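Local coordinates for phenolpthiocerol synthesis type-I polyketide synthase ppsA (Mycobacterium bovis, PDB 7AKC), which probably helps build the lipid core of phthiocerols and phenolphthiocerols as part of the PpsABCDE complex, and is represented by its acyltransferase domain, at residues P127-R132 with D231-T236; I174-R179 with T298-D303; R139-L144 with P216-L221. One frame throughout, in Å; residues are numbered along the deposited sequence.

Interaction 1. Residues P127-R132 with D231-T236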
loop_
_atom_site.group_PDB
_atom_site.type_symbol
_atom_site.label_atom_id
_atom_site.label_comp_id
_atom_site.label_asym_id
_atom_site.label_seq_id
_atom_site.Cartn_x
_atom_site.Cartn_y
_atom_site.Cartn_z
ATOM N N PRO A 127 2.685 1.047 -18.700
ATOM C CA PRO A 127 3.828 1.478 -17.876
ATOM C C PRO A 127 4.027 2.991 -17.884
ATOM O O PRO A 127 4.382 3.559 -16.856
ATOM C CB PRO A 127 5.023 0.773 -18.527
ATOM C CG PRO A 127 4.444 -0.375 -19.258
ATOM C CD PRO A 127 3.101 0.084 -19.734
ATOM N N ALA A 128 3.784 3.644 -19.031
ATOM C CA ALA A 128 3.937 5.090 -19.123
ATOM C C ALA A 128 2.864 5.781 -18.283
ATOM O O ALA A 128 3.164 6.766 -17.618
ATOM C CB ALA A 128 3.837 5.539 -20.559
ATOM N N GLU A 129 1.620 5.273 -18.318
ATOM C CA GLU A 129 0.508 5.822 -17.535
ATOM C C GLU A 129 0.751 5.680 -16.042
ATOM O O GLU A 129 0.446 6.604 -15.300
ATOM C CB GLU A 129 -0.841 5.191 -17.924
ATOM C CG GLU A 129 -1.510 5.888 -19.097
ATOM C CD GLU A 129 -2.701 5.167 -19.700
ATOM O OE1 GLU A 129 -2.974 4.016 -19.293
ATOM O OE2 GLU A 129 -3.336 5.743 -20.614
ATOM N N GLY A 130 1.343 4.561 -15.626
ATOM C CA GLY A 130 1.684 4.312 -14.231
ATOM C C GLY A 130 2.735 5.307 -13.774
ATOM O O GLY A 130 2.585 5.942 -12.730
ATOM N N LEU A 131 3.770 5.509 -14.600
ATOM C CA LEU A 131 4.814 6.488 -14.301
ATOM C C LEU A 131 4.264 7.907 -14.274
ATOM O O LEU A 131 4.771 8.729 -13.522
ATOM C CB LEU A 131 5.967 6.418 -15.316
ATOM C CG LEU A 131 6.742 5.103 -15.378
ATOM C CD1 LEU A 131 7.820 5.161 -16.410
ATOM C CD2 LEU A 131 7.314 4.726 -14.037
ATOM N N ARG A 132 3.229 8.194 -15.068
ATOM C CA ARG A 132 2.611 9.509 -15.115
ATOM C C ARG A 132 1.812 9.726 -13.836
ATOM O O ARG A 132 1.917 10.794 -13.232
ATOM C CB ARG A 132 1.696 9.627 -16.325
ATOM C CG ARG A 132 1.261 11.060 -16.610
ATOM C CD ARG A 132 -0.090 11.007 -17.280
ATOM N NE ARG A 132 -0.758 12.307 -17.312
ATOM C CZ ARG A 132 -1.974 12.504 -17.816
ATOM N NH1 ARG A 132 -2.503 13.720 -17.836
ATOM N NH2 ARG A 132 -2.669 11.483 -18.314
ATOM N N ASP A 231 -7.368 12.901 -18.385
ATOM C CA ASP A 231 -7.347 12.114 -19.617
ATOM C C ASP A 231 -6.783 10.702 -19.473
ATOM O O ASP A 231 -6.459 10.094 -20.493
ATOM C CB ASP A 231 -6.636 12.855 -20.754
ATOM C CG ASP A 231 -5.162 13.108 -20.520
ATOM O OD1 ASP A 231 -4.744 13.120 -19.350
ATOM O OD2 ASP A 231 -4.427 13.304 -21.516
ATOM N N LEU A 232 -6.719 10.143 -18.248
ATOM C CA LEU A 232 -6.260 8.759 -18.090
ATOM C C LEU A 232 -7.255 7.829 -18.734
ATOM O O LEU A 232 -8.455 8.012 -18.545
ATOM C CB LEU A 232 -6.145 8.359 -16.608
ATOM C CG LEU A 232 -4.790 8.517 -15.960
ATOM C CD1 LEU A 232 -4.801 7.857 -14.602
ATOM C CD2 LEU A 232 -3.668 7.921 -16.796
ATOM N N THR A 233 -6.776 6.843 -19.492
ATOM C CA THR A 233 -7.671 5.886 -20.131
ATOM C C THR A 233 -7.403 4.484 -19.631
ATOM O O THR A 233 -6.810 3.658 -20.349
ATOM C CB THR A 233 -7.607 5.965 -21.660
ATOM O OG1 THR A 233 -6.305 5.602 -22.125
ATOM C CG2 THR A 233 -8.013 7.329 -22.205
ATOM N N PRO A 234 -7.892 4.174 -18.420
ATOM C CA PRO A 234 -7.693 2.826 -17.901
ATOM C C PRO A 234 -8.512 1.813 -18.675
ATOM O O PRO A 234 -9.543 2.125 -19.274
ATOM C CB PRO A 234 -8.185 2.928 -16.455
ATOM C CG PRO A 234 -9.194 4.009 -16.488
ATOM C CD PRO A 234 -8.675 5.002 -17.481
ATOM N N ARG A 235 -8.037 0.590 -18.654
ATOM C CA ARG A 235 -8.701 -0.519 -19.327
ATOM C C ARG A 235 -9.098 -1.583 -18.289
ATOM O O ARG A 235 -8.706 -1.509 -17.130
ATOM C CB ARG A 235 -7.726 -1.120 -20.344
ATOM N N THR A 236 -9.869 -2.583 -18.706
ATOM C CA THR A 236 -10.213 -3.717 -17.864
ATOM C C THR A 236 -8.917 -4.515 -17.686
ATOM O O THR A 236 -8.207 -4.771 -18.666
ATOM C CB THR A 236 -11.279 -4.567 -18.575
ATOM O OG1 THR A 236 -12.516 -3.860 -18.553
ATOM C CG2 THR A 236 -11.457 -5.946 -17.948
#
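R132 and D231 form the salt bridge of this contact. R132 NH1 and R132 NH2 each lie 2.8 Å from D231 OD1, which sits at the guanidinium edge and close to its plane. Both bonds are bent. NH1 reaches the syn lone pair of OD1, whereas NH2 comes from above the carboxylate plane. The guanidinium and carboxylate planes stand 88° apart, and the two side chains cross at about a right angle. R132 CG is anti to the backbone N (chi1 -167°), and the chain then runs extended to NE. D231 CG stands between its own N and carbonyl carbon (chi1 65°), and the carboxylate end comes nearer the helix.

L232 supplies the apolar part. Its CD2 lies 3.8 Å from E129 CG and 4.0 Å from R132 NH2. The E129 and L232 side chains lie alongside each other, pointing opposite ways. The methyl thus meets the hydrocarbon part of the glutamate, and the carboxylate is carried on towards T233. There T233 OG1 gives a weak hydrogen bond of 3.3 Å to E129 OE2, its side chain crossing the glutamate at about a right angle.

This is a surface contact at the start of helix 127-141. The backbone of E129 also bonds to T126 OG1. Residues 231-236 lie in the loop between helix 222-228 and strand 240-242, an outermost strand of the parallel sheet. R235 pairs through its backbone with A124, and P234 packs on L125, so the loop also meets the residues that lead into helix 127-141.

Interaction 2. Residues I174-R179 with T298-D303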
loop_
_atom_site.group_PDB
_atom_site.type_symbol
_atom_site.label_atom_id
_atom_site.label_comp_id
_atom_site.label_asym_id
_atom_site.label_seq_id
_atom_site.Cartn_x
_atom_site.Cartn_y
_atom_site.Cartn_z
ATOM N N ILE A 174 -3.371 2.365 7.639
ATOM C CA ILE A 174 -3.227 1.028 7.000
ATOM C C ILE A 174 -3.676 -0.072 7.925
ATOM O O ILE A 174 -3.323 -0.086 9.111
ATOM C CB ILE A 174 -1.754 0.736 6.569
ATOM C CG1 ILE A 174 -1.137 1.890 5.754
ATOM C CG2 ILE A 174 -1.596 -0.633 5.810
ATOM C CD1 ILE A 174 0.417 1.666 5.421
ATOM N N TYR A 175 -4.528 -1.001 7.365
ATOM C CA TYR A 175 -4.935 -2.182 8.112
ATOM C C TYR A 175 -3.872 -3.237 7.773
ATOM O O TYR A 175 -3.950 -3.856 6.699
ATOM C CB TYR A 175 -6.335 -2.692 7.698
ATOM C CG TYR A 175 -7.469 -1.743 7.985
ATOM C CD1 TYR A 175 -7.851 -0.782 7.054
ATOM C CD2 TYR A 175 -8.227 -1.865 9.148
ATOM C CE1 TYR A 175 -8.950 0.042 7.282
ATOM C CE2 TYR A 175 -9.328 -1.049 9.381
ATOM C CZ TYR A 175 -9.696 -0.111 8.439
ATOM O OH TYR A 175 -10.748 0.714 8.698
ATOM N N ASN A 176 -2.825 -3.353 8.581
ATOM C CA ASN A 176 -1.745 -4.309 8.296
ATOM C C ASN A 176 -2.162 -5.738 8.449
ATOM O O ASN A 176 -1.995 -6.553 7.560
ATOM C CB ASN A 176 -0.508 -4.026 9.164
ATOM C CG ASN A 176 0.557 -3.316 8.418
ATOM O OD1 ASN A 176 0.299 -2.636 7.438
ATOM N ND2 ASN A 176 1.789 -3.421 8.884
ATOM N N SER A 177 -2.678 -6.049 9.637
ATOM C CA SER A 177 -3.077 -7.382 10.011
ATOM C C SER A 177 -3.959 -7.205 11.272
ATOM O O SER A 177 -4.166 -6.074 11.748
ATOM C CB SER A 177 -1.826 -8.230 10.270
ATOM O OG SER A 177 -1.160 -7.789 11.451
ATOM N N PRO A 178 -4.579 -8.269 11.758
ATOM C CA PRO A 178 -5.533 -8.113 12.865
ATOM C C PRO A 178 -5.019 -7.390 14.093
ATOM O O PRO A 178 -5.774 -6.653 14.690
ATOM C CB PRO A 178 -5.943 -9.556 13.188
ATOM C CG PRO A 178 -5.806 -10.245 11.836
ATOM C CD PRO A 178 -4.554 -9.658 11.249
ATOM N N ARG A 179 -3.749 -7.571 14.448
ATOM C CA ARG A 179 -3.182 -6.979 15.657
ATOM C C ARG A 179 -2.162 -5.870 15.376
ATOM O O ARG A 179 -1.406 -5.513 16.278
ATOM C CB ARG A 179 -2.499 -8.078 16.487
ATOM C CG ARG A 179 -3.431 -9.220 16.808
ATOM C CD ARG A 179 -4.232 -8.855 18.041
ATOM N N THR A 298 5.962 -9.282 4.514
ATOM C CA THR A 298 5.772 -10.731 4.604
ATOM C C THR A 298 5.124 -11.187 5.906
ATOM O O THR A 298 4.207 -12.011 5.833
ATOM C CB THR A 298 7.042 -11.499 4.279
ATOM O OG1 THR A 298 8.076 -11.180 5.216
ATOM C CG2 THR A 298 7.481 -11.226 2.870
ATOM N N GLN A 299 5.526 -10.641 7.063
ATOM C CA GLN A 299 4.895 -11.067 8.319
ATOM C C GLN A 299 3.440 -10.599 8.399
ATOM O O GLN A 299 2.601 -11.363 8.870
ATOM C CB GLN A 299 5.704 -10.710 9.573
ATOM C CG GLN A 299 5.208 -11.468 10.817
ATOM C CD GLN A 299 5.484 -12.969 10.784
ATOM O OE1 GLN A 299 6.630 -13.420 10.597
ATOM N NE2 GLN A 299 4.454 -13.776 11.023
ATOM N N ALA A 300 3.105 -9.418 7.846
ATOM C CA ALA A 300 1.706 -8.957 7.808
ATOM C C ALA A 300 0.846 -9.897 6.991
ATOM O O ALA A 300 -0.316 -10.142 7.343
ATOM C CB ALA A 300 1.614 -7.561 7.209
ATOM N N ILE A 301 1.401 -10.412 5.878
ATOM C CA ILE A 301 0.677 -11.350 5.029
ATOM C C ILE A 301 0.330 -12.618 5.794
ATOM O O ILE A 301 -0.842 -13.012 5.840
ATOM C CB ILE A 301 1.507 -11.590 3.740
ATOM C CG1 ILE A 301 1.444 -10.317 2.869
ATOM C CG2 ILE A 301 1.083 -12.863 3.004
ATOM C CD1 ILE A 301 2.440 -10.245 1.638
ATOM N N ILE A 302 1.350 -13.226 6.438
ATOM C CA ILE A 302 1.197 -14.451 7.212
ATOM C C ILE A 302 0.272 -14.252 8.393
ATOM O O ILE A 302 -0.571 -15.106 8.643
ATOM C CB ILE A 302 2.562 -14.979 7.680
ATOM C CG1 ILE A 302 3.509 -15.165 6.505
ATOM C CG2 ILE A 302 2.406 -16.258 8.461
ATOM C CD1 ILE A 302 4.957 -15.264 6.909
ATOM N N ASP A 303 0.428 -13.138 9.145
ATOM C CA ASP A 303 -0.423 -12.885 10.300
ATOM C C ASP A 303 -1.895 -12.804 9.875
ATOM O O ASP A 303 -2.729 -13.456 10.489
ATOM C CB ASP A 303 -0.007 -11.583 11.009
ATOM C CG ASP A 303 1.340 -11.659 11.732
ATOM O OD1 ASP A 303 1.830 -12.783 11.960
ATOM O OD2 ASP A 303 1.898 -10.579 12.078
HETATM O O HOH W 1 -2.050 -8.420 5.806
HETATM O O HOH W 2 1.430 -8.196 11.027
#
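N176 is the first residue of the strand end to meet helix 298-308. Its carbonyl oxygen faces the helix: N176 O lies 3.8 Å from A300 CB. Water 1 spans the gap beside this contact. It donates to N176 O at 2.6 Å and to A300 O at 2.9 Å. A300 O also bonds to T304 OG1, so this helix carbonyl has a side-chain partner as well as the water.

S177 follows and turns its side chain to the helix. S177 CB is 3.8 Å from A300 O and 3.9 Å from D303 CB. The serine OG stands between its own N and carbonyl carbon (chi1 69°). It does not bond D303 directly. Water 2 lies 2.7 Å from S177 OG and donates to D303 OD2 at 2.6 Å. The other oxygen, D303 OD1, accepts a nearly straight bond from Q299 NE2 (165°), one helical turn earlier.

A classic beta bulge sets N176 and S177 together opposite Q180 of the next strand. Strand 171-177 is an outermost strand of the four-stranded antiparallel sheet. Such a sheet forms the small, ferredoxin-like subdomain of acyltransferases. Helix 298-308 precedes strand 315-317 of the parallel sheet in the larger subdomain, so the contact joins the two parts. The strand and helix segments run at 72° to each other.

P178 comes next, where the chain leaves the strand. P178 CD approaches D303 O at 4.3 Å. The proline also touches T304 and S307 further along the helix, and Q271 of helix 270-278.

Interaction 3. Residues R139-L144 with P216-L221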
loop_
_atom_site.group_PDB
_atom_site.type_symbol
_atom_site.label_atom_id
_atom_site.label_comp_id
_atom_site.label_asym_id
_atom_site.label_seq_id
_atom_site.Cartn_x
_atom_site.Cartn_y
_atom_site.Cartn_z
ATOM N N ARG A 139 4.687 14.901 -7.278
ATOM C CA ARG A 139 4.906 16.346 -7.404
ATOM C C ARG A 139 3.879 17.087 -6.525
ATOM O O ARG A 139 4.259 17.995 -5.773
ATOM C CB ARG A 139 4.807 16.747 -8.890
ATOM C CG ARG A 139 4.706 18.247 -9.156
ATOM C CD ARG A 139 5.117 18.524 -10.611
ATOM N N LEU A 140 2.604 16.602 -6.510
ATOM C CA LEU A 140 1.597 17.223 -5.648
ATOM C C LEU A 140 1.858 17.020 -4.158
ATOM O O LEU A 140 1.490 17.867 -3.349
ATOM C CB LEU A 140 0.214 16.661 -5.972
ATOM C CG LEU A 140 -0.352 17.145 -7.302
ATOM C CD1 LEU A 140 -1.644 16.388 -7.651
ATOM C CD2 LEU A 140 -0.575 18.670 -7.290
ATOM N N MET A 141 2.492 15.909 -3.810
ATOM C CA MET A 141 2.722 15.559 -2.384
ATOM C C MET A 141 4.013 16.210 -1.870
ATOM O O MET A 141 4.081 16.481 -0.680
ATOM C CB MET A 141 2.821 14.037 -2.247
ATOM C CG MET A 141 1.476 13.347 -2.259
ATOM S SD MET A 141 1.608 11.558 -2.458
ATOM C CE MET A 141 2.027 11.061 -0.791
ATOM N N ALA A 142 4.975 16.472 -2.757
ATOM C CA ALA A 142 6.259 16.984 -2.332
ATOM C C ALA A 142 6.214 18.209 -1.393
ATOM O O ALA A 142 7.007 18.229 -0.453
ATOM C CB ALA A 142 7.146 17.276 -3.547
ATOM N N PRO A 143 5.362 19.242 -1.598
ATOM C CA PRO A 143 5.398 20.400 -0.687
ATOM C C PRO A 143 5.026 20.018 0.771
ATOM O O PRO A 143 5.322 20.780 1.694
ATOM C CB PRO A 143 4.364 21.340 -1.297
ATOM C CG PRO A 143 4.350 20.997 -2.771
ATOM C CD PRO A 143 4.420 19.486 -2.706
ATOM N N LEU A 144 4.524 18.803 0.988
ATOM C CA LEU A 144 4.138 18.334 2.353
ATOM C C LEU A 144 5.272 17.502 2.954
ATOM O O LEU A 144 5.070 16.923 4.021
ATOM C CB LEU A 144 2.841 17.529 2.245
ATOM C CG LEU A 144 1.643 18.297 1.695
ATOM C CD1 LEU A 144 0.378 17.468 1.790
ATOM C CD2 LEU A 144 1.464 19.618 2.421
ATOM N N PRO A 216 -6.067 13.162 6.448
ATOM C CA PRO A 216 -6.717 14.372 5.940
ATOM C C PRO A 216 -5.846 15.405 5.210
ATOM O O PRO A 216 -6.377 16.219 4.526
ATOM C CB PRO A 216 -7.319 14.999 7.207
ATOM C CG PRO A 216 -7.601 13.824 8.088
ATOM C CD PRO A 216 -6.405 12.934 7.854
ATOM N N ALA A 217 -4.533 15.324 5.372
ATOM C CA ALA A 217 -3.624 16.247 4.664
ATOM C C ALA A 217 -3.690 16.004 3.154
ATOM O O ALA A 217 -3.321 16.893 2.397
ATOM C CB ALA A 217 -2.230 16.075 5.171
ATOM N N MET A 218 -4.139 14.818 2.756
ATOM C CA MET A 218 -4.275 14.503 1.313
ATOM C C MET A 218 -5.549 15.114 0.707
ATOM O O MET A 218 -5.623 15.181 -0.521
ATOM C CB MET A 218 -4.265 12.986 1.107
ATOM C CG MET A 218 -3.023 12.330 1.652
ATOM S SD MET A 218 -1.559 12.740 0.681
ATOM C CE MET A 218 -0.683 13.812 1.817
ATOM N N ASP A 219 -6.508 15.536 1.526
ATOM C CA ASP A 219 -7.788 16.056 0.982
ATOM C C ASP A 219 -7.501 17.207 0.021
ATOM O O ASP A 219 -8.082 17.229 -1.059
ATOM C CB ASP A 219 -8.681 16.610 2.083
ATOM C CG ASP A 219 -9.222 15.583 3.051
ATOM O OD1 ASP A 219 -9.197 14.404 2.713
ATOM O OD2 ASP A 219 -9.675 15.989 4.124
ATOM N N ALA A 220 -6.595 18.096 0.405
ATOM C CA ALA A 220 -6.318 19.302 -0.408
ATOM C C ALA A 220 -5.654 18.988 -1.751
ATOM O O ALA A 220 -5.698 19.854 -2.596
ATOM C CB ALA A 220 -5.502 20.279 0.390
ATOM N N LEU A 221 -5.073 17.801 -1.922
ATOM C CA LEU A 221 -4.386 17.416 -3.182
ATOM C C LEU A 221 -5.340 16.680 -4.136
ATOM O O LEU A 221 -4.951 16.465 -5.284
ATOM C CB LEU A 221 -3.186 16.525 -2.863
ATOM C CG LEU A 221 -2.247 17.004 -1.760
ATOM C CD1 LEU A 221 -1.131 16.000 -1.558
ATOM C CD2 LEU A 221 -1.672 18.367 -2.089
#
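L140 and L221 meet at a peptide carbonyl; the flat groups here are backbone ones. Both L221 methyls lie over the same face of the L140 carbonyl group, CD2 at 3.4 Å and CD1 at 3.7 Å from L140 O. L144 CD1 lies over a face of the A217 carbonyl group, 3.8 Å from A217 O.

L221 reaches across with CG beside its backbone N (chi1 -48°). Its side chain crosses that of M141 at about a right angle, and L221 CD1 sits 3.8 Å from M141 CG. The same L221 methyl is 4.0 Å from L144 CD1. L144 and M218 pass antiparallel, with L144 CD1 3.8 Å from M218 CE. The two thioethers come together where M141 CE lies 4.2 Å from M218 SD.

The contact joins the last part of helix 127-141 and the 3-10 turn 142-144 to 3-10 segment 216-220, which leads towards helix 222-228. V211, from a loop, and M264, from helix 257-265, touch both methionines.

With no hydrogen bond or salt bridge across, van der Waals contact of leucine and methionine side chains holds the segments; L140 O and A217 O meet methyl groups rather than donors across it.

Overall arrangement
Interactions 1 and 3 share helix 127-141: the first near its start, the second on its last part and the turn beyond. Their centres are 21 Å apart and their nearest atoms about 8 Å. Interaction 2 is on the opposite side of the chain's centre from both, with its centre 29 Å from that of interaction 1 and 27 Å from that of interaction 3. G110, S112 and G114 fit a nucleophile elbow, with S112 the probable nucleophile of this acyltransferase. M141 of interaction 3 lies near this elbow without touching it. I174, in the strand of interaction 2 but not in the contact itself, touches H111. The side chain of A217 is about 12 Å from a bound sodium ion.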